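Side-chain contacts in PhnH (PDB 6JJT), which catalyses the enantioselective hydroalkoxylation that forms (2'R)-atrovenetin during phenalenone biosynthesis in Penicillium herquei, working as a homotetramer: residues D[58-63]-D[67-72]; D[27-32]-D[113-118]; D[109-114]-D[143-148]. One frame throughout, in Å; residues are numbered along the deposited sequence.

Contact 1: residues D[58-63]-D[67-72]; sequences GIIAGP and GTVIGG
G58 O is approached by two donors from the facing strand: V69 N gives it a hydrogen bond of 2.9 Å (157° at the hydrogen), and T68 CA brings a CA-H...O contact at 3.1 Å. Farther along, I60 and G67 form a hydrogen-bonded antiparallel pair, with I60 N on G67 O at 2.9 Å and almost straight (173°), and G67 N returning a bond to I60 O. Between these bonds I59 and T68 make a non-hydrogen-bonded pair, their side chains sharing one face of the sheet, where I59 CD1 only grazes T68 CG2 at 4.1 Å. The tighter apolar meeting joins I60 and V69: CG1 of I60, lying anti to its carbonyl carbon (chi1 -61°), carries CD1 to within 3.8 Å of V69 CG2, the two side chains crossing at about a right angle. These are the closing rungs of the beta hairpin made by strands 48-61 and 67-79. Strand 26-44 flanks it on one side, where I60 packs on A32 and V69 on L34, and strand 84-94 on the other, where they reach I92 and Y90.

Contact 2: residues D[27-32]-D[113-118]; sequences EFLFSA and VLFDTS
L29, F30 and F115 meet in the apolar interior of the closed antiparallel barrel, where a classic beta bulge lets two consecutive residues of strand 26-44 point inward together. L29 and F30 both stand opposite Y145 of the neighbouring strand in this bulge. Regular strand geometry would send their side chains to opposite faces; here both aim at strand 110-116, whose nearest CA atoms, those of L29 and V113, are still 11.0 Å apart. The F115 side chain reaches out from that strand and spans the gap with the far end of its ring. F115 CZ is the meeting point, 3.8 Å from L29 CD2 and 3.8 Å from F30 CE1. F30 CE1 comes up to the rim of the F115 ring, in its plane, whereas the leucine methyl arrives obliquely. The two phenyl planes are inclined at 68° with centroids 6.0 Å apart. CG of F30 sits between the backbone N and the carbonyl carbon (chi1 73°), which carries CE1 inward to the phenyl of F115. Around them, I100 and V102 of strand 99-107 and A130 of strand 129-133 pack on F115, and W124 on L29. No hydrogen bond crosses between the segments, and the meeting atoms are all carbons. Cohesion between the segments therefore rests on van der Waals contact and the burial of apolar surface.

Contact 3: residues D[109-114]-D[143-148]; sequences PYVAVL and LEYWQI
The Y145 ring receives both valines of strand 110-116 along its CD2-CE2 side. V111 CG1 lies at the edge, near the ring plane, 4.2 Å from Y145 CE2, while V113 CG2 comes in obliquely and is equally close to CD2 and CE2, at 3.5 Å from each, a snug fit. F30 stacks against the tyrosine ring, and Y145 OH makes a weak hydrogen bond with E104 OE2. V113 places CG2 anti to its carbonyl carbon and beside its backbone N (CG1 anti to N, chi1 -171°), which aims that methyl at the tyrosine, the two side chains crossing at about a right angle. V111 divides its branches: CG1 serves Y145, and CG2 touches L143 CD2 at 4.0 Å. No hydrogen bond joins the segments, and all four side chains are buried. The strand axes pass 8.6 Å apart at 55°, too far for direct pairing, because strand 129-133 lies between them in the barrel wall. V111 and V113 bond through their backbones to G132 and A130 of that strand. On the other flank of strand 110-116, strand 99-107 packs A106 on V111 and V102 on V113, while L143 pairs through its backbone with A32 of strand 26-44.

In the fold
From the N terminus, strand 26-44 supplies residues 27-32, the first half of contact 2. The chain then turns through the hairpin of contact 1, which closes the short turn 62-66 and lies wholly within the long excursion that contact 2 ends at 113-118. Contact 3 opens on the same strand 110-116, sharing V113 and L114 with contact 2, and closes at 143-148 after 28 intervening residues. Strand 142-148 then lies beside strand 26-44, with L29 N 2.8 Å from Y145 O in a probable hydrogen bond, completing the barrel. Contact 1 joins this system through strand 26-44, but does not touch contact 3.

Contact 1: residues D[58-63]-D[67-72]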
ATOM      1  N   GLY D  58       7.503 -13.358 -18.787  1.00 15.33           N
ATOM      2  CA  GLY D  58       7.665 -12.241 -19.692  1.00 14.41           C
ATOM      3  C   GLY D  58       9.122 -11.999 -20.004  1.00 15.94           C
ATOM      4  O   GLY D  58       9.983 -12.483 -19.289  1.00 17.00           O
ATOM      5  N   ILE D  59       9.348 -11.282 -21.119  1.00 15.93           N
ATOM      6  CA  ILE D  59      10.670 -10.960 -21.647  1.00 16.36           C
ATOM      7  C   ILE D  59      10.935  -9.476 -21.442  1.00 15.30           C
ATOM      8  O   ILE D  59      10.116  -8.642 -21.814  1.00 15.61           O
ATOM      9  CB  ILE D  59      10.775 -11.361 -23.139  1.00 19.63           C
ATOM     10  CG1 ILE D  59      10.481 -12.858 -23.356  1.00 22.58           C
ATOM     11  CG2 ILE D  59      12.124 -10.931 -23.714  1.00 19.81           C
ATOM     12  CD1 ILE D  59      11.320 -13.799 -22.509  1.00 27.01           C
ATOM     13  N   ILE D  60      12.073  -9.185 -20.821  1.00 15.55           N
ATOM     14  CA  ILE D  60      12.500  -7.829 -20.562  1.00 16.61           C
ATOM     15  C   ILE D  60      13.671  -7.577 -21.510  1.00 17.15           C
ATOM     16  O   ILE D  60      14.595  -8.390 -21.543  1.00 17.46           O
ATOM     17  CB  ILE D  60      12.943  -7.736 -19.087  1.00 15.56           C
ATOM     18  CG1 ILE D  60      11.819  -8.074 -18.085  1.00 15.55           C
ATOM     19  CG2 ILE D  60      13.626  -6.407 -18.792  1.00 16.40           C
ATOM     20  CD1 ILE D  60      10.619  -7.171 -18.203  1.00 15.97           C
ATOM     21  N   ALA D  61      13.617  -6.459 -22.251  1.00 17.55           N
ATOM     22  CA  ALA D  61      14.703  -6.174 -23.182  1.00 20.11           C
ATOM     23  C   ALA D  61      15.008  -4.695 -23.159  1.00 21.62           C
ATOM     24  O   ALA D  61      14.267  -3.906 -22.603  1.00 21.60           O
ATOM     25  CB  ALA D  61      14.308  -6.641 -24.566  1.00 20.61           C
ATOM     26  N   GLY D  62      16.088  -4.327 -23.832  1.00 22.71           N
ATOM     27  CA  GLY D  62      16.470  -2.933 -23.959  1.00 25.93           C
ATOM     28  C   GLY D  62      17.953  -2.746 -23.663  1.00 27.03           C
ATOM     29  O   GLY D  62      18.652  -3.707 -23.376  1.00 24.96           O
ATOM     30  N   PRO D  63      18.451  -1.494 -23.739  1.00 26.50           N
ATOM     31  CA  PRO D  63      19.893  -1.220 -23.676  1.00 26.80           C
ATOM     32  C   PRO D  63      20.567  -1.306 -22.305  1.00 30.22           C
ATOM     33  O   PRO D  63      21.786  -1.243 -22.217  1.00 33.33           O
ATOM     34  CB  PRO D  63      19.976   0.217 -24.221  1.00 28.01           C
ATOM     35  CG  PRO D  63      18.616   0.843 -23.951  1.00 28.56           C
ATOM     36  CD  PRO D  63      17.639  -0.304 -24.037  1.00 25.23           C
ATOM     37  N   GLY D  67      16.187  -9.683 -19.452  1.00 18.87           N
ATOM     38  CA  GLY D  67      15.909 -10.835 -18.616  1.00 20.94           C
ATOM     39  C   GLY D  67      14.474 -11.338 -18.739  1.00 18.20           C
ATOM     40  O   GLY D  67      13.846 -11.222 -19.790  1.00 18.54           O
ATOM     41  N   THR D  68      13.998 -11.921 -17.627  1.00 17.02           N
ATOM     42  CA  THR D  68      12.647 -12.442 -17.673  1.00 17.11           C
ATOM     43  C   THR D  68      11.916 -12.042 -16.392  1.00 15.22           C
ATOM     44  O   THR D  68      12.535 -11.735 -15.379  1.00 16.88           O
ATOM     45  CB  THR D  68      12.647 -13.974 -17.848  1.00 18.92           C
ATOM     46  OG1 THR D  68      13.258 -14.504 -16.680  1.00 19.06           O
ATOM     47  CG2 THR D  68      13.461 -14.426 -19.058  1.00 17.21           C
ATOM     48  N   VAL D  69      10.601 -12.135 -16.466  1.00 13.79           N
ATOM     49  CA  VAL D  69       9.776 -11.897 -15.295  1.00 13.01           C
ATOM     50  C   VAL D  69       9.527 -13.267 -14.671  1.00 12.51           C
ATOM     51  O   VAL D  69       9.000 -14.179 -15.321  1.00 14.19           O
ATOM     52  CB  VAL D  69       8.445 -11.236 -15.727  1.00 12.92           C
ATOM     53  CG1 VAL D  69       7.444 -11.203 -14.580  1.00 13.51           C
ATOM     54  CG2 VAL D  69       8.645  -9.843 -16.309  1.00 15.33           C
ATOM     55  N   ILE D  70       9.885 -13.397 -13.398  1.00 12.99           N
ATOM     56  CA  ILE D  70       9.721 -14.602 -12.599  1.00 14.68           C
ATOM     57  C   ILE D  70       8.272 -14.817 -12.179  1.00 13.62           C
ATOM     58  O   ILE D  70       7.778 -15.945 -12.084  1.00 14.62           O
ATOM     59  CB  ILE D  70      10.643 -14.529 -11.360  1.00 17.53           C
ATOM     60  CG1 ILE D  70      12.120 -14.524 -11.766  1.00 17.61           C
ATOM     61  CG2 ILE D  70      10.333 -15.598 -10.326  1.00 19.41           C
ATOM     62  CD1 ILE D  70      12.562 -15.732 -12.569  1.00 21.39           C
ATOM     63  N   GLY D  71       7.598 -13.707 -11.853  1.00 14.18           N
ATOM     64  CA  GLY D  71       6.244 -13.824 -11.347  1.00 12.74           C
ATOM     65  C   GLY D  71       5.831 -12.500 -10.734  1.00 11.36           C
ATOM     66  O   GLY D  71       6.662 -11.629 -10.525  1.00 12.80           O
ATOM     67  N   GLY D  72       4.544 -12.347 -10.513  1.00 11.47           N
ATOM     68  CA  GLY D  72       4.021 -11.214  -9.750  1.00 10.44           C
ATOM     69  C   GLY D  72       2.512 -11.206  -9.849  1.00  9.84           C
ATOM     70  O   GLY D  72       1.925 -12.169 -10.352  1.00 10.52           O
TER

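Contact 2: residues D[27-32]-D[113-118]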
ATOM      1  N   GLU D  27      14.408   9.107 -21.481  1.00 20.26           N
ATOM      2  CA  GLU D  27      15.342   8.216 -22.155  1.00 21.07           C
ATOM      3  C   GLU D  27      14.742   6.819 -22.170  1.00 19.98           C
ATOM      4  O   GLU D  27      14.191   6.375 -21.167  1.00 18.29           O
ATOM      5  CB  GLU D  27      16.680   8.184 -21.413  1.00 25.18           C
ATOM      6  CG  GLU D  27      17.644   9.313 -21.767  1.00 36.57           C
ATOM      7  CD  GLU D  27      17.742   9.665 -23.249  1.00 43.58           C
ATOM      8  OE1 GLU D  27      17.988   8.747 -24.086  1.00 50.14           O
ATOM      9  OE2 GLU D  27      17.541  10.860 -23.582  1.00 54.10           O
ATOM     10  N   PHE D  28      14.810   6.108 -23.292  1.00 18.46           N
ATOM     11  CA  PHE D  28      14.233   4.769 -23.360  1.00 17.10           C
ATOM     12  C   PHE D  28      14.941   3.849 -22.378  1.00 17.68           C
ATOM     13  O   PHE D  28      16.159   3.836 -22.229  1.00 17.82           O
ATOM     14  CB  PHE D  28      14.357   4.217 -24.789  1.00 17.40           C
ATOM     15  CG  PHE D  28      13.777   2.826 -24.894  1.00 19.27           C
ATOM     16  CD1 PHE D  28      12.427   2.574 -24.673  1.00 18.91           C
ATOM     17  CD2 PHE D  28      14.615   1.749 -25.128  1.00 20.85           C
ATOM     18  CE1 PHE D  28      11.921   1.285 -24.767  1.00 20.14           C
ATOM     19  CE2 PHE D  28      14.118   0.451 -25.183  1.00 21.99           C
ATOM     20  CZ  PHE D  28      12.773   0.222 -24.989  1.00 19.88           C
ATOM     21  N   LEU D  29      14.135   3.141 -21.558  1.00 15.82           N
ATOM     22  CA  LEU D  29      14.706   2.324 -20.498  1.00 14.91           C
ATOM     23  C   LEU D  29      14.601   0.828 -20.801  1.00 15.32           C
ATOM     24  O   LEU D  29      15.607   0.149 -20.637  1.00 15.40           O
ATOM     25  CB  LEU D  29      14.003   2.646 -19.165  1.00 15.59           C
ATOM     26  CG  LEU D  29      14.586   2.004 -17.905  1.00 14.00           C
ATOM     27  CD1 LEU D  29      16.026   2.396 -17.631  1.00 15.73           C
ATOM     28  CD2 LEU D  29      13.690   2.257 -16.686  1.00 14.56           C
ATOM     29  N   PHE D  30      13.387   0.325 -21.107  1.00 14.10           N
ATOM     30  CA  PHE D  30      13.225  -1.118 -21.319  1.00 15.48           C
ATOM     31  C   PHE D  30      11.872  -1.367 -21.922  1.00 13.86           C
ATOM     32  O   PHE D  30      10.990  -0.531 -21.828  1.00 14.80           O
ATOM     33  CB  PHE D  30      13.376  -1.983 -20.044  1.00 16.74           C
ATOM     34  CG  PHE D  30      12.251  -1.947 -19.021  1.00 17.13           C
ATOM     35  CD1 PHE D  30      12.034  -0.818 -18.220  1.00 19.31           C
ATOM     36  CD2 PHE D  30      11.448  -3.071 -18.818  1.00 17.65           C
ATOM     37  CE1 PHE D  30      11.019  -0.820 -17.260  1.00 18.68           C
ATOM     38  CE2 PHE D  30      10.464  -3.083 -17.828  1.00 17.88           C
ATOM     39  CZ  PHE D  30      10.238  -1.948 -17.052  1.00 16.73           C
ATOM     40  N   SER D  31      11.710  -2.567 -22.525  1.00 17.18           N
ATOM     41  CA  SER D  31      10.409  -3.063 -22.902  1.00 16.64           C
ATOM     42  C   SER D  31      10.131  -4.335 -22.100  1.00 15.57           C
ATOM     43  O   SER D  31      11.028  -5.029 -21.627  1.00 15.34           O
ATOM     44  CB  SER D  31      10.352  -3.357 -24.380  1.00 20.11           C
ATOM     45  OG  SER D  31      11.264  -4.408 -24.628  1.00 19.55           O
ATOM     46  N   ALA D  32       8.834  -4.621 -21.999  1.00 15.63           N
ATOM     47  CA  ALA D  32       8.375  -5.821 -21.328  1.00 16.86           C
ATOM     48  C   ALA D  32       7.304  -6.440 -22.210  1.00 17.74           C
ATOM     49  O   ALA D  32       6.403  -5.740 -22.692  1.00 18.35           O
ATOM     50  CB  ALA D  32       7.807  -5.502 -19.955  1.00 17.15           C
ATOM     51  N   VAL D 113       6.504   3.406 -12.779  1.00  9.92           N
ATOM     52  CA  VAL D 113       7.290   2.284 -12.321  1.00 10.07           C
ATOM     53  C   VAL D 113       8.375   2.775 -11.387  1.00  9.65           C
ATOM     54  O   VAL D 113       9.019   3.814 -11.639  1.00  9.72           O
ATOM     55  CB  VAL D 113       7.985   1.604 -13.521  1.00 13.13           C
ATOM     56  CG1 VAL D 113       8.625   0.302 -13.106  1.00 15.90           C
ATOM     57  CG2 VAL D 113       7.030   1.367 -14.663  1.00 14.10           C
ATOM     58  N   LEU D 114       8.603   2.007 -10.332  1.00  8.94           N
ATOM     59  CA  LEU D 114       9.707   2.128  -9.412  1.00  9.52           C
ATOM     60  C   LEU D 114      10.408   0.767  -9.321  1.00  9.17           C
ATOM     61  O   LEU D 114       9.787  -0.259  -9.652  1.00  9.43           O
ATOM     62  CB  LEU D 114       9.223   2.576  -8.024  1.00  9.66           C
ATOM     63  CG  LEU D 114       8.659   3.990  -7.976  1.00 10.00           C
ATOM     64  CD1 LEU D 114       7.842   4.169  -6.698  1.00 11.81           C
ATOM     65  CD2 LEU D 114       9.743   5.065  -8.082  1.00 11.30           C
ATOM     66  N   PHE D 115      11.651   0.758  -8.847  1.00  9.12           N
ATOM     67  CA  PHE D 115      12.502  -0.423  -8.825  1.00  8.96           C
ATOM     68  C   PHE D 115      13.230  -0.558  -7.510  1.00 10.14           C
ATOM     69  O   PHE D 115      13.545   0.439  -6.845  1.00 10.15           O
ATOM     70  CB  PHE D 115      13.626  -0.297  -9.884  1.00 10.72           C
ATOM     71  CG  PHE D 115      13.123  -0.075 -11.292  1.00 11.32           C
ATOM     72  CD1 PHE D 115      12.751  -1.168 -12.093  1.00 12.53           C
ATOM     73  CD2 PHE D 115      12.934   1.207 -11.788  1.00 12.12           C
ATOM     74  CE1 PHE D 115      12.286  -0.958 -13.393  1.00 13.31           C
ATOM     75  CE2 PHE D 115      12.429   1.415 -13.054  1.00 14.55           C
ATOM     76  CZ  PHE D 115      12.104   0.338 -13.858  1.00 13.15           C
ATOM     77  N   ASP D 116      13.474  -1.811  -7.097  1.00  9.79           N
ATOM     78  CA  ASP D 116      14.275  -2.088  -5.928  0.50 10.19           C
ATOM     79  C   ASP D 116      15.198  -3.257  -6.211  1.00 11.02           C
ATOM     80  O   ASP D 116      14.740  -4.371  -6.512  1.00 10.06           O
ATOM     81  CB  ASP D 116      13.387  -2.397  -4.719  0.50 11.67           C
ATOM     82  CG  ASP D 116      14.086  -2.286  -3.384  0.50 13.06           C
ATOM     83  OD1 ASP D 116      15.252  -2.696  -3.276  0.50 15.22           O
ATOM     84  OD2 ASP D 116      13.459  -1.774  -2.462  0.50 14.56           O
ATOM     85  N   THR D 117      16.493  -3.003  -6.067  1.00 11.42           N
ATOM     86  CA  THR D 117      17.488  -4.072  -6.160  1.00 12.90           C
ATOM     87  C   THR D 117      18.698  -3.694  -5.320  1.00 13.34           C
ATOM     88  O   THR D 117      19.102  -2.523  -5.335  1.00 16.25           O
ATOM     89  CB  THR D 117      17.853  -4.367  -7.620  1.00 12.52           C
ATOM     90  OG1 THR D 117      18.752  -5.476  -7.567  1.00 13.75           O
ATOM     91  CG2 THR D 117      18.555  -3.240  -8.341  1.00 13.23           C
ATOM     92  N   SER D 118      19.344  -4.668  -4.693  1.00 13.75           N
ATOM     93  CA  SER D 118      20.649  -4.423  -4.068  1.00 14.61           C
ATOM     94  C   SER D 118      21.810  -4.831  -4.977  1.00 15.48           C
ATOM     95  O   SER D 118      22.968  -4.704  -4.550  1.00 17.30           O
ATOM     96  CB  SER D 118      20.775  -5.074  -2.716  1.00 13.89           C
ATOM     97  OG  SER D 118      20.446  -6.449  -2.795  1.00 14.54           O
TER

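Contact 3: residues D[109-114]-D[143-148]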
ATOM      1  N   PRO D 109      -4.104   3.423 -19.844  1.00 12.78           N
ATOM      2  CA  PRO D 109      -2.940   2.598 -20.141  1.00 12.77           C
ATOM      3  C   PRO D 109      -1.573   3.157 -19.790  1.00 12.23           C
ATOM      4  O   PRO D 109      -0.573   2.667 -20.295  1.00 13.85           O
ATOM      5  CB  PRO D 109      -3.029   2.518 -21.687  1.00 14.61           C
ATOM      6  CG  PRO D 109      -3.531   3.885 -22.088  1.00 15.62           C
ATOM      7  CD  PRO D 109      -4.541   4.214 -21.010  1.00 13.99           C
ATOM      8  N   TYR D 110      -1.534   4.173 -18.907  1.00 11.92           N
ATOM      9  CA  TYR D 110      -0.281   4.804 -18.529  1.00 11.22           C
ATOM     10  C   TYR D 110       0.253   4.218 -17.206  1.00 10.60           C
ATOM     11  O   TYR D 110      -0.496   4.203 -16.186  1.00 11.46           O
ATOM     12  CB  TYR D 110      -0.550   6.297 -18.322  1.00 12.12           C
ATOM     13  CG  TYR D 110      -1.276   6.942 -19.495  1.00 13.09           C
ATOM     14  CD1 TYR D 110      -0.915   6.650 -20.828  1.00 14.37           C
ATOM     15  CD2 TYR D 110      -2.346   7.800 -19.304  1.00 14.83           C
ATOM     16  CE1 TYR D 110      -1.587   7.209 -21.909  1.00 16.38           C
ATOM     17  CE2 TYR D 110      -3.036   8.345 -20.376  1.00 16.25           C
ATOM     18  CZ  TYR D 110      -2.646   8.065 -21.671  1.00 17.01           C
ATOM     19  OH  TYR D 110      -3.328   8.646 -22.719  1.00 22.04           O
ATOM     20  N   VAL D 111       1.507   3.805 -17.215  1.00 10.31           N
ATOM     21  CA  VAL D 111       2.078   3.004 -16.135  1.00 10.47           C
ATOM     22  C   VAL D 111       3.295   3.695 -15.558  1.00 11.04           C
ATOM     23  O   VAL D 111       4.271   3.941 -16.257  1.00 12.29           O
ATOM     24  CB  VAL D 111       2.448   1.596 -16.641  1.00 10.96           C
ATOM     25  CG1 VAL D 111       2.949   0.731 -15.468  1.00 12.66           C
ATOM     26  CG2 VAL D 111       1.272   0.943 -17.350  1.00 12.07           C
ATOM     27  N   ALA D 112       3.284   3.946 -14.246  1.00  9.99           N
ATOM     28  CA  ALA D 112       4.456   4.479 -13.566  1.00 10.11           C
ATOM     29  C   ALA D 112       5.186   3.332 -12.888  1.00  9.62           C
ATOM     30  O   ALA D 112       4.504   2.417 -12.368  1.00 10.72           O
ATOM     31  CB  ALA D 112       4.015   5.479 -12.507  1.00 10.31           C
ATOM     32  N   VAL D 113       6.504   3.406 -12.779  1.00  9.92           N
ATOM     33  CA  VAL D 113       7.290   2.284 -12.321  1.00 10.07           C
ATOM     34  C   VAL D 113       8.375   2.775 -11.387  1.00  9.65           C
ATOM     35  O   VAL D 113       9.019   3.814 -11.639  1.00  9.72           O
ATOM     36  CB  VAL D 113       7.985   1.604 -13.521  1.00 13.13           C
ATOM     37  CG1 VAL D 113       8.625   0.302 -13.106  1.00 15.90           C
ATOM     38  CG2 VAL D 113       7.030   1.367 -14.663  1.00 14.10           C
ATOM     39  N   LEU D 114       8.603   2.007 -10.332  1.00  8.94           N
ATOM     40  CA  LEU D 114       9.707   2.128  -9.412  1.00  9.52           C
ATOM     41  C   LEU D 114      10.408   0.767  -9.321  1.00  9.17           C
ATOM     42  O   LEU D 114       9.787  -0.259  -9.652  1.00  9.43           O
ATOM     43  CB  LEU D 114       9.223   2.576  -8.024  1.00  9.66           C
ATOM     44  CG  LEU D 114       8.659   3.990  -7.976  1.00 10.00           C
ATOM     45  CD1 LEU D 114       7.842   4.169  -6.698  1.00 11.81           C
ATOM     46  CD2 LEU D 114       9.743   5.065  -8.082  1.00 11.30           C
ATOM     47  N   LEU D 143       4.828  -3.461 -23.576  1.00 15.25           N
ATOM     48  CA  LEU D 143       4.964  -2.067 -23.171  1.00 14.95           C
ATOM     49  C   LEU D 143       6.386  -1.581 -23.315  1.00 15.17           C
ATOM     50  O   LEU D 143       7.344  -2.318 -23.184  1.00 14.71           O
ATOM     51  CB  LEU D 143       4.529  -1.887 -21.710  1.00 15.97           C
ATOM     52  CG  LEU D 143       3.083  -2.268 -21.399  1.00 20.62           C
ATOM     53  CD1 LEU D 143       2.999  -3.692 -20.828  1.00 21.90           C
ATOM     54  CD2 LEU D 143       2.536  -1.257 -20.385  1.00 21.99           C
ATOM     55  N   GLU D 144       6.483  -0.293 -23.617  1.00 14.27           N
ATOM     56  CA  GLU D 144       7.755   0.390 -23.670  1.00 14.67           C
ATOM     57  C   GLU D 144       7.821   1.408 -22.532  1.00 12.47           C
ATOM     58  O   GLU D 144       6.858   2.163 -22.385  1.00 14.70           O
ATOM     59  CB  GLU D 144       7.895   1.116 -25.022  1.00 15.92           C
ATOM     60  CG  GLU D 144       8.211   0.148 -26.146  1.00 19.68           C
ATOM     61  CD  GLU D 144       8.018   0.729 -27.533  1.00 22.32           C
ATOM     62  OE1 GLU D 144       7.460   1.813 -27.660  1.00 22.94           O
ATOM     63  OE2 GLU D 144       8.438   0.061 -28.477  1.00 27.62           O
ATOM     64  N   TYR D 145       8.964   1.457 -21.904  1.00 13.16           N
ATOM     65  CA  TYR D 145       9.149   2.299 -20.719  1.00 14.22           C
ATOM     66  C   TYR D 145      10.319   3.259 -20.876  1.00 15.95           C
ATOM     67  O   TYR D 145      11.372   2.898 -21.423  1.00 15.71           O
ATOM     68  CB  TYR D 145       9.408   1.426 -19.486  1.00 15.34           C
ATOM     69  CG  TYR D 145       8.307   0.480 -19.083  1.00 15.32           C
ATOM     70  CD1 TYR D 145       8.268  -0.785 -19.637  1.00 15.67           C
ATOM     71  CD2 TYR D 145       7.335   0.825 -18.137  1.00 15.66           C
ATOM     72  CE1 TYR D 145       7.283  -1.700 -19.279  1.00 16.15           C
ATOM     73  CE2 TYR D 145       6.343  -0.088 -17.772  1.00 16.56           C
ATOM     74  CZ  TYR D 145       6.321  -1.343 -18.353  1.00 16.62           C
ATOM     75  OH  TYR D 145       5.392  -2.293 -17.976  1.00 19.77           O
ATOM     76  N   TRP D 146      10.166   4.444 -20.253  1.00 14.67           N
ATOM     77  CA  TRP D 146      11.088   5.570 -20.309  1.00 14.35           C
ATOM     78  C   TRP D 146      11.529   5.961 -18.907  1.00 14.27           C
ATOM     79  O   TRP D 146      10.678   6.075 -18.011  1.00 14.91           O
ATOM     80  CB  TRP D 146      10.381   6.750 -20.991  1.00 15.72           C
ATOM     81  CG  TRP D 146      10.004   6.392 -22.395  1.00 18.65           C
ATOM     82  CD1 TRP D 146       8.913   5.670 -22.787  1.00 20.10           C
ATOM     83  CD2 TRP D 146      10.763   6.669 -23.579  1.00 21.45           C
ATOM     84  NE1 TRP D 146       8.924   5.501 -24.149  1.00 23.73           N
ATOM     85  CE2 TRP D 146      10.061   6.083 -24.657  1.00 22.02           C
ATOM     86  CE3 TRP D 146      11.946   7.366 -23.815  1.00 22.76           C
ATOM     87  CZ2 TRP D 146      10.499   6.210 -25.978  1.00 22.55           C
ATOM     88  CZ3 TRP D 146      12.396   7.468 -25.117  1.00 21.79           C
ATOM     89  CH2 TRP D 146      11.681   6.890 -26.167  1.00 21.90           C
ATOM     90  N   GLN D 147      12.810   6.273 -18.713  1.00 14.03           N
ATOM     91  CA  GLN D 147      13.351   6.907 -17.525  1.00 13.86           C
ATOM     92  C   GLN D 147      13.054   8.404 -17.592  1.00 16.17           C
ATOM     93  O   GLN D 147      13.299   9.041 -18.626  1.00 16.85           O
ATOM     94  CB  GLN D 147      14.862   6.690 -17.466  1.00 15.92           C
ATOM     95  CG  GLN D 147      15.655   7.355 -16.343  1.00 20.12           C
ATOM     96  CD  GLN D 147      17.067   6.811 -16.285  1.00 18.24           C
ATOM     97  OE1 GLN D 147      17.451   6.012 -17.132  1.00 25.43           O
ATOM     98  NE2 GLN D 147      17.872   7.233 -15.324  1.00 21.03           N
ATOM     99  N   ILE D 148      12.474   8.953 -16.516  1.00 14.42           N
ATOM    100  CA  ILE D 148      12.110  10.370 -16.471  1.00 14.95           C
ATOM    101  C   ILE D 148      13.003  11.014 -15.442  1.00 17.85           C
ATOM    102  O   ILE D 148      12.955  10.602 -14.299  1.00 15.89           O
ATOM    103  CB  ILE D 148      10.643  10.587 -16.053  1.00 16.46           C
ATOM    104  CG1 ILE D 148       9.694   9.781 -16.920  1.00 18.13           C
ATOM    105  CG2 ILE D 148      10.277  12.070 -16.112  1.00 16.24           C
ATOM    106  CD1 ILE D 148       8.256   9.883 -16.479  1.00 21.92           C
TER